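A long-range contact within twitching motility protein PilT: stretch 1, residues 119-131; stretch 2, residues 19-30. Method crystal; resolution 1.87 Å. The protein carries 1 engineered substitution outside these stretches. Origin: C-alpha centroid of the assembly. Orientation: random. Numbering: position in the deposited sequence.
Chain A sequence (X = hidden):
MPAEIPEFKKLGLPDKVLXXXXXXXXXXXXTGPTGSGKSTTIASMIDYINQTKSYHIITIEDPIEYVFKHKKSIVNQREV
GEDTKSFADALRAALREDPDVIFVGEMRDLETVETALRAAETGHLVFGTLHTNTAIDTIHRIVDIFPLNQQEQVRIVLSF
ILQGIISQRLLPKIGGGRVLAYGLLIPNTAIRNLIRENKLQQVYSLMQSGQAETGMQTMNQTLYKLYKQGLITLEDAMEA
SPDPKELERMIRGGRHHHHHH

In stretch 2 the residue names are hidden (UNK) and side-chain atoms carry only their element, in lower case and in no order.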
ATOM      1  N   ALA A 119       1.342  -7.000 -14.907  1.00 26.07           N
ATOM      2  CA  ALA A 119       0.226  -7.734 -14.322  1.00 22.16           C
ATOM      3  C   ALA A 119      -0.938  -6.802 -13.993  1.00 24.34           C
ATOM      4  O   ALA A 119      -2.091  -7.139 -14.288  1.00 24.98           O
ATOM      5  CB  ALA A 119       0.652  -8.487 -13.077  1.00 22.79           C
ATOM      6  N   ALA A 120      -0.622  -5.663 -13.379  1.00 18.01           N
ATOM      7  CA  ALA A 120      -1.659  -4.721 -12.971  1.00 27.31           C
ATOM      8  C   ALA A 120      -2.392  -4.171 -14.189  1.00 28.84           C
ATOM      9  O   ALA A 120      -3.575  -3.876 -14.079  1.00 26.42           O
ATOM     10  CB  ALA A 120      -1.111  -3.565 -12.159  1.00 28.44           C
ATOM     11  N   GLU A 121      -1.729  -4.018 -15.335  1.00 30.31           N
ATOM     12  CA  GLU A 121      -2.420  -3.461 -16.487  1.00 17.34           C
ATOM     13  C   GLU A 121      -3.208  -4.449 -17.343  1.00 32.36           C
ATOM     14  O   GLU A 121      -4.120  -4.034 -18.066  1.00 34.07           O
ATOM     15  CB  GLU A 121      -1.420  -2.811 -17.463  1.00 22.14           C
ATOM     16  CG  GLU A 121      -2.196  -2.067 -18.560  1.00 27.27           C
ATOM     17  CD  GLU A 121      -1.272  -1.346 -19.519  1.00 41.89           C
ATOM     18  OE1 GLU A 121      -1.742  -0.815 -20.556  1.00 31.72           O
ATOM     19  OE2 GLU A 121      -0.059  -1.324 -19.216  1.00 44.08           O
ATOM     20  N   THR A 122      -2.889  -5.728 -17.316  1.00 31.75           N
ATOM     21  CA  THR A 122      -3.575  -6.727 -18.123  1.00 22.63           C
ATOM     22  C   THR A 122      -4.624  -7.512 -17.346  1.00 28.46           C
ATOM     23  O   THR A 122      -4.786  -8.721 -17.525  1.00 29.77           O
ATOM     24  CB  THR A 122      -2.539  -7.724 -18.661  1.00 19.96           C
ATOM     25  OG1 THR A 122      -1.964  -8.387 -17.513  1.00 36.65           O
ATOM     26  CG2 THR A 122      -1.376  -7.053 -19.372  1.00 25.56           C
ATOM     27  N   GLY A 123      -5.385  -6.893 -16.446  1.00 24.75           N
ATOM     28  CA  GLY A 123      -6.484  -7.575 -15.819  1.00 22.13           C
ATOM     29  C   GLY A 123      -6.197  -8.257 -14.509  1.00 24.75           C
ATOM     30  O   GLY A 123      -6.902  -9.178 -14.116  1.00 30.27           O
ATOM     31  N   HIS A 124      -5.190  -7.818 -13.748  1.00 23.29           N
ATOM     32  CA  HIS A 124      -5.046  -8.428 -12.434  1.00 18.78           C
ATOM     33  C   HIS A 124      -4.899  -7.385 -11.340  1.00 13.68           C
ATOM     34  O   HIS A 124      -4.333  -6.326 -11.583  1.00 31.20           O
ATOM     35  CB  HIS A 124      -3.820  -9.350 -12.399  1.00 30.52           C
ATOM     36  CG  HIS A 124      -3.752 -10.279 -13.567  1.00 36.14           C
ATOM     37  ND1 HIS A 124      -3.144  -9.950 -14.760  1.00 33.88           N
ATOM     38  CD2 HIS A 124      -4.228 -11.538 -13.719  1.00 38.72           C
ATOM     39  CE1 HIS A 124      -3.246 -10.967 -15.599  1.00 27.70           C
ATOM     40  NE2 HIS A 124      -3.895 -11.943 -14.989  1.00 41.91           N
ATOM     41  N   LEU A 125      -5.396  -7.753 -10.163  1.00 21.46           N
ATOM     42  CA  LEU A 125      -5.288  -6.925  -8.971  1.00 14.38           C
ATOM     43  C   LEU A 125      -3.958  -7.247  -8.307  1.00 22.37           C
ATOM     44  O   LEU A 125      -3.695  -8.405  -7.967  1.00 36.39           O
ATOM     45  CB  LEU A 125      -6.449  -7.159  -8.010  1.00 17.24           C
ATOM     46  CG  LEU A 125      -6.492  -6.181  -6.827  1.00 22.13           C
ATOM     47  CD1 LEU A 125      -6.569  -4.742  -7.312  1.00 15.76           C
ATOM     48  CD2 LEU A 125      -7.670  -6.460  -5.908  1.00 20.04           C
ATOM     49  N   VAL A 126      -3.099  -6.241  -8.141  1.00 17.14           N
ATOM     50  CA  VAL A 126      -1.768  -6.544  -7.622  1.00 22.93           C
ATOM     51  C   VAL A 126      -1.522  -5.837  -6.292  1.00 22.11           C
ATOM     52  O   VAL A 126      -1.632  -4.624  -6.204  1.00 19.83           O
ATOM     53  CB  VAL A 126      -0.672  -6.177  -8.632  1.00 29.61           C
ATOM     54  CG1 VAL A 126       0.703  -6.505  -8.063  1.00 18.45           C
ATOM     55  CG2 VAL A 126      -0.880  -6.924  -9.948  1.00 22.01           C
ATOM     56  N   PHE A 127      -1.210  -6.595  -5.241  1.00 10.60           N
ATOM     57  CA  PHE A 127      -0.729  -6.045  -3.982  1.00 19.51           C
ATOM     58  C   PHE A 127       0.795  -6.131  -3.947  1.00 14.69           C
ATOM     59  O   PHE A 127       1.412  -7.127  -4.344  1.00 18.02           O
ATOM     60  CB  PHE A 127      -1.260  -6.820  -2.762  1.00 20.68           C
ATOM     61  CG  PHE A 127      -2.732  -6.611  -2.464  1.00 21.92           C
ATOM     62  CD1 PHE A 127      -3.688  -7.226  -3.263  1.00 27.40           C
ATOM     63  CD2 PHE A 127      -3.141  -5.821  -1.404  1.00 16.64           C
ATOM     64  CE1 PHE A 127      -5.034  -7.036  -3.002  1.00 28.63           C
ATOM     65  CE2 PHE A 127      -4.483  -5.622  -1.147  1.00 17.26           C
ATOM     66  CZ  PHE A 127      -5.433  -6.231  -1.949  1.00 24.32           C
ATOM     67  N   GLY A 128       1.444  -5.069  -3.466  1.00 17.76           N
ATOM     68  CA  GLY A 128       2.863  -5.158  -3.207  1.00 21.21           C
ATOM     69  C   GLY A 128       3.225  -4.386  -1.957  1.00 21.86           C
ATOM     70  O   GLY A 128       2.435  -3.611  -1.422  1.00 24.22           O
ATOM     71  N   THR A 129       4.442  -4.594  -1.450  1.00 30.81           N
ATOM     72  CA  THR A 129       4.905  -3.805  -0.330  1.00 19.60           C
ATOM     73  C   THR A 129       6.260  -3.185  -0.676  1.00 18.52           C
ATOM     74  O   THR A 129       7.046  -3.762  -1.433  1.00 22.53           O
ATOM     75  CB  THR A 129       5.128  -4.548   1.007  1.00 38.03           C
ATOM     76  OG1 THR A 129       6.082  -5.599   0.785  1.00 38.84           O
ATOM     77  CG2 THR A 129       3.864  -5.185   1.544  1.00 24.62           C
ATOM     78  N   LEU A 130       6.473  -2.018  -0.089  1.00 21.88           N
ATOM     79  CA  LEU A 130       7.773  -1.355  -0.130  1.00 28.23           C
ATOM     80  C   LEU A 130       8.073  -0.819   1.276  1.00 32.78           C
ATOM     81  O   LEU A 130       7.148  -0.701   2.097  1.00 23.85           O
ATOM     82  CB  LEU A 130       7.811  -0.195  -1.094  1.00 25.72           C
ATOM     83  CG  LEU A 130       7.242  -0.245  -2.500  1.00 35.84           C
ATOM     84  CD1 LEU A 130       5.766   0.119  -2.527  1.00 34.60           C
ATOM     85  CD2 LEU A 130       8.023   0.705  -3.403  1.00 25.77           C
ATOM     86  N   HIS A 131       9.326  -0.481   1.518  1.00 25.97           N
ATOM     87  CA  HIS A 131       9.744   0.086   2.801  1.00 18.99           C
ATOM     88  C   HIS A 131       9.778   1.598   2.839  1.00 33.10           C
ATOM     89  O   HIS A 131      10.320   2.228   3.767  1.00 30.64           O
ATOM     90  CB  HIS A 131      11.143  -0.459   3.149  1.00 24.38           C
ATOM     91  CG  HIS A 131      11.061  -1.793   3.835  1.00 24.05           C
ATOM     92  ND1 HIS A 131      11.760  -2.896   3.393  1.00 41.87           N
ATOM     93  CD2 HIS A 131      10.397  -2.205   4.936  1.00 37.28           C
ATOM     94  CE1 HIS A 131      11.515  -3.925   4.180  1.00 40.86           C
ATOM     95  NE2 HIS A 131      10.687  -3.539   5.129  1.00 35.50           N
ATOM     96  N   UNK A  19     -12.536  -1.034   0.110  1.00 26.86           N
ATOM     97  CA  UNK A  19     -13.248  -1.010  -1.176  1.00 17.10           C
ATOM     98  C   UNK A  19     -12.320  -1.313  -2.338  1.00 20.11           C
ATOM     99  O   UNK A  19     -12.722  -1.724  -3.424  1.00 28.01           O
ATOM    100  c   UNK A  19     -15.171   0.673  -0.755  1.00 20.74           C
ATOM    101  o   UNK A  19     -16.088   2.754  -0.025  1.00 29.34           O
ATOM    102  c   UNK A  19     -13.821   0.385  -1.386  1.00 30.22           C
ATOM    103  o   UNK A  19     -14.992   2.704  -1.951  1.00 39.06           O
ATOM    104  c   UNK A  19     -15.449   2.167  -0.917  1.00 20.88           C
ATOM    105  N   UNK A  20     -11.037  -1.055  -2.065  1.00 19.17           N
ATOM    106  CA  UNK A  20      -9.966  -1.289  -3.017  1.00 29.97           C
ATOM    107  C   UNK A  20      -9.948  -2.754  -3.416  1.00 23.31           C
ATOM    108  O   UNK A  20      -9.693  -3.163  -4.545  1.00 19.89           O
ATOM    109  c   UNK A  20      -8.239   0.586  -2.385  1.00 24.44           C
ATOM    110  c   UNK A  20      -7.005   0.781  -1.508  1.00 30.58           C
ATOM    111  c   UNK A  20      -8.600  -0.903  -2.440  1.00 30.62           C
ATOM    112  c   UNK A  20      -9.388   1.437  -1.896  1.00 47.68           C
ATOM    113  N   UNK A  21     -10.248  -3.620  -2.444  1.00 19.63           N
ATOM    114  CA  UNK A  21     -10.257  -5.033  -2.783  1.00 14.53           C
ATOM    115  C   UNK A  21     -11.357  -5.371  -3.791  1.00 23.58           C
ATOM    116  O   UNK A  21     -11.333  -6.478  -4.338  1.00 28.87           O
ATOM    117  c   UNK A  21     -10.506  -5.882  -1.541  1.00 17.99           C
ATOM    118  s   UNK A  21      -9.241  -5.496  -0.282  1.00 29.98           S
ATOM    119  N   UNK A  22     -12.324  -4.476  -3.989  1.00 27.37           N
ATOM    120  CA  UNK A  22     -13.342  -4.784  -5.000  1.00 21.81           C
ATOM    121  C   UNK A  22     -12.889  -4.314  -6.367  1.00 32.84           C
ATOM    122  O   UNK A  22     -13.613  -4.487  -7.354  1.00 43.39           O
ATOM    123  c   UNK A  22     -14.670  -4.143  -4.580  1.00 27.66           C
ATOM    124  c   UNK A  22     -16.223  -5.423  -1.537  1.00 32.41           C
ATOM    125  c   UNK A  22     -15.315  -4.963  -3.494  1.00 22.67           C
ATOM    126  n   UNK A  22     -15.683  -4.464  -2.274  1.00 24.23           N
ATOM    127  n   UNK A  22     -16.220  -6.540  -2.246  1.00 40.33           N
ATOM    128  c   UNK A  22     -15.655  -6.270  -3.476  1.00 30.66           C
ATOM    129  N   UNK A  23     -11.685  -3.731  -6.453  1.00 26.67           N
ATOM    130  CA  UNK A  23     -11.225  -3.347  -7.798  1.00 25.61           C
ATOM    131  C   UNK A  23     -10.838  -4.602  -8.570  1.00 26.40           C
ATOM    132  O   UNK A  23     -10.364  -5.578  -8.003  1.00 22.40           O
ATOM    133  c   UNK A  23     -10.094  -2.337  -7.734  1.00 30.87           C
ATOM    134  c   UNK A  23     -11.421   2.189  -6.205  1.00 42.85           C
ATOM    135  n   UNK A  23     -10.975   3.264  -5.562  1.00 37.70           N
ATOM    136  n   UNK A  23     -12.730   2.071  -6.416  1.00 72.67           N
ATOM    137  c   UNK A  23     -10.246  -1.188  -6.766  1.00 40.67           C
ATOM    138  c   UNK A  23     -10.950   0.030  -7.336  1.00 37.53           C
ATOM    139  n   UNK A  23     -10.590   1.251  -6.626  1.00 32.40           N
ATOM    140  N   UNK A  24     -11.047  -4.625  -9.889  1.00 31.35           N
ATOM    141  CA  UNK A  24     -10.792  -5.779 -10.729  1.00 37.03           C
ATOM    142  C   UNK A  24      -9.392  -5.848 -11.320  1.00 33.04           C
ATOM    143  O   UNK A  24      -9.032  -6.918 -11.830  1.00 42.53           O
ATOM    144  c   UNK A  24     -10.943  -4.814 -14.044  1.00 41.86           C
ATOM    145  c   UNK A  24     -11.726  -4.542 -12.765  1.00 52.64           C
ATOM    146  n   UNK A  24     -13.185  -4.545 -15.084  1.00 65.08           N
ATOM    147  c   UNK A  24     -11.873  -5.252 -15.167  1.00 45.88           C
ATOM    148  c   UNK A  24     -11.808  -5.784 -11.890  1.00 50.32           C
ATOM    149  N   UNK A  25      -8.601  -4.782 -11.290  1.00 22.43           N
ATOM    150  CA  UNK A  25      -7.198  -4.827 -11.712  1.00 24.19           C
ATOM    151  C   UNK A  25      -6.470  -3.598 -11.176  1.00 22.44           C
ATOM    152  O   UNK A  25      -7.103  -2.711 -10.603  1.00 23.61           O
ATOM    153  c   UNK A  25      -8.458  -4.987 -16.198  1.00125.19           C
ATOM    154 se   UNK A  25      -7.023  -3.734 -15.856  1.00 76.90          SE
ATOM    155  c   UNK A  25      -7.446  -3.662 -13.969  1.00 36.12           C
ATOM    156  c   UNK A  25      -6.995  -4.919 -13.230  1.00 21.04           C
ATOM    157  N   UNK A  26      -5.140  -3.569 -11.348  1.00 19.58           N
ATOM    158  CA  UNK A  26      -4.449  -2.377 -10.896  1.00 16.12           C
ATOM    159  C   UNK A  26      -3.606  -2.650  -9.664  1.00 21.36           C
ATOM    160  O   UNK A  26      -3.621  -3.786  -9.177  1.00 23.02           O
ATOM    161  N   UNK A  27      -2.914  -1.611  -9.218  1.00 18.44           N
ATOM    162  CA  UNK A  27      -1.903  -1.824  -8.173  1.00 23.77           C
ATOM    163  C   UNK A  27      -2.243  -1.219  -6.823  1.00 23.61           C
ATOM    164  O   UNK A  27      -2.617  -0.066  -6.635  1.00 20.03           O
ATOM    165  c   UNK A  27       1.751  -0.549  -8.194  1.00 47.64           C
ATOM    166  c   UNK A  27       1.096  -2.970  -7.945  1.00 13.33           C
ATOM    167  c   UNK A  27      -0.576  -1.271  -8.718  1.00 23.74           C
ATOM    168  c   UNK A  27       0.639  -1.518  -7.825  1.00 24.47           C
ATOM    169  N   UNK A  28      -2.129  -2.035  -5.768  1.00 13.18           N
ATOM    170  CA  UNK A  28      -2.358  -1.544  -4.405  1.00 12.79           C
ATOM    171  C   UNK A  28      -1.038  -1.669  -3.643  1.00 22.13           C
ATOM    172  O   UNK A  28      -0.526  -2.790  -3.641  1.00 14.69           O
ATOM    173  c   UNK A  28      -3.404  -2.347  -3.638  1.00 24.10           C
ATOM    174  c   UNK A  28      -4.824  -2.170  -4.186  1.00 33.75           C
ATOM    175  c   UNK A  28      -3.338  -2.036  -2.146  1.00 19.71           C
ATOM    176  c   UNK A  28      -5.796  -3.255  -3.782  1.00 30.13           C
ATOM    177  N   UNK A  29      -0.528  -0.607  -3.038  1.00 21.28           N
ATOM    178  CA  UNK A  29       0.744  -0.694  -2.333  1.00 15.07           C
ATOM    179  C   UNK A  29       0.596  -0.411  -0.852  1.00 20.89           C
ATOM    180  O   UNK A  29      -0.123   0.522  -0.488  1.00 25.31           O
ATOM    181  c   UNK A  29       3.013   1.277  -4.824  1.00 33.85           C
ATOM    182  c   UNK A  29       1.726   0.328  -2.895  1.00 18.53           C
ATOM    183  c   UNK A  29       2.383  -1.132  -4.803  1.00 14.04           C
ATOM    184  c   UNK A  29       1.966   0.262  -4.404  1.00 20.42           C
ATOM    185  N   UNK A  30       1.262  -1.216  -0.015  1.00 20.56           N
ATOM    186  CA  UNK A  30       1.152  -0.921   1.430  1.00 15.41           C
ATOM    187  C   UNK A  30       2.575  -0.770   1.941  1.00 21.88           C
ATOM    188  O   UNK A  30       3.393  -1.684   1.743  1.00 19.99           O
ATOM    189  c   UNK A  30       0.367  -2.008   2.167  1.00 28.10           C
ATOM    190  c   UNK A  30      -1.092  -1.983   1.716  1.00 22.81           C
ATOM    191  c   UNK A  30       0.407  -1.815   3.666  1.00 19.40           C
TER

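Position 19 carries three side-chain carbons in a row, the third bearing two oxygens; the carboxylate on a three-carbon chain identifies glutamate, E19, which lies beyond the reach of stretch 1. At position 20 four carbons fork at the second, as in leucine. L20 is buried but barely meets stretch 1, its backbone O lying 4.1 Å from L125 CD2. Position 21 has one carbon followed by one sulfur, which is cysteine; SG of C21 sits at the edge of the F127 ring, near its plane, 4.2 Å from F127 CZ. Position 22 bears one carbon and then a five-membered ring of three carbons and two nitrogens, the imidazole of histidine. H22 points away from stretch 1 and makes no contact with it.

Three carbons, a nitrogen and a carbon carrying two more nitrogens form the guanidinium chain of position 23, an arginine. The end of R23 leads away, so its contact is made near the backbone: its O is 3.5 Å from L125 CD2. Position 24 shows four carbons in a row ending in nitrogen, hence lysine; K24 is exposed and its side chain points away. At position 25 two carbons, a selenium and a final carbon make an unbranched chain, that of selenomethionine, M25. Its CE packs 3.3 Å from G123 CA and its SE lies 3.7 Å from E121 O, so the chain lies along the turn that follows the helix of stretch 1.

Position 26 has no side-chain atoms and is glycine. With phi/psi of 109/178°, a CB would be jammed against the carbonyl O of the preceding residue, so the backbone itself calls for G26. Here the strand begins: G26 N donates to H124 O (2.9 Å), and G26 O accepts from V126 N (2.7 Å).

Position 27 has four carbons forked at the second, a leucine. CD1 of L27 meets V126 CG1 at 3.6 Å, while its CB lies 4.2 Å from A120 CB. Position 28 also has four carbons, but the fork is at the first and one arm is two carbons long, which specifies isoleucine. CD1 of I28 lies over one face of the F127 ring, 3.5 Å from F127 CZ, in a CH-pi contact, and is 3.9 Å from L125 CD1. At position 29 the fork of four carbons returns to the second, giving leucine; L29 CD1 packs against L130 CD1 at 3.8 Å. One carbon carrying two others makes position 30 valine, and V30 N donates to G128 O (3.0 Å).

The contact is a pairing of parallel strands whose directions differ by 24°. Between the G26 and V30 bonds, I28 N donates to V126 O (2.7 Å) and I28 O accepts from G128 N (3.0 Å), so alternate residues of stretch 2 carry the ladder. Side chains alternate too: L125, F127 and I28 share one face of the sheet, V126, L27 and L29 the other. Apolar packing on both faces thus reinforces the backbone pairing, with 842 Å² buried in total.

Stretch 2 19-30: ELCHRKMGLILV
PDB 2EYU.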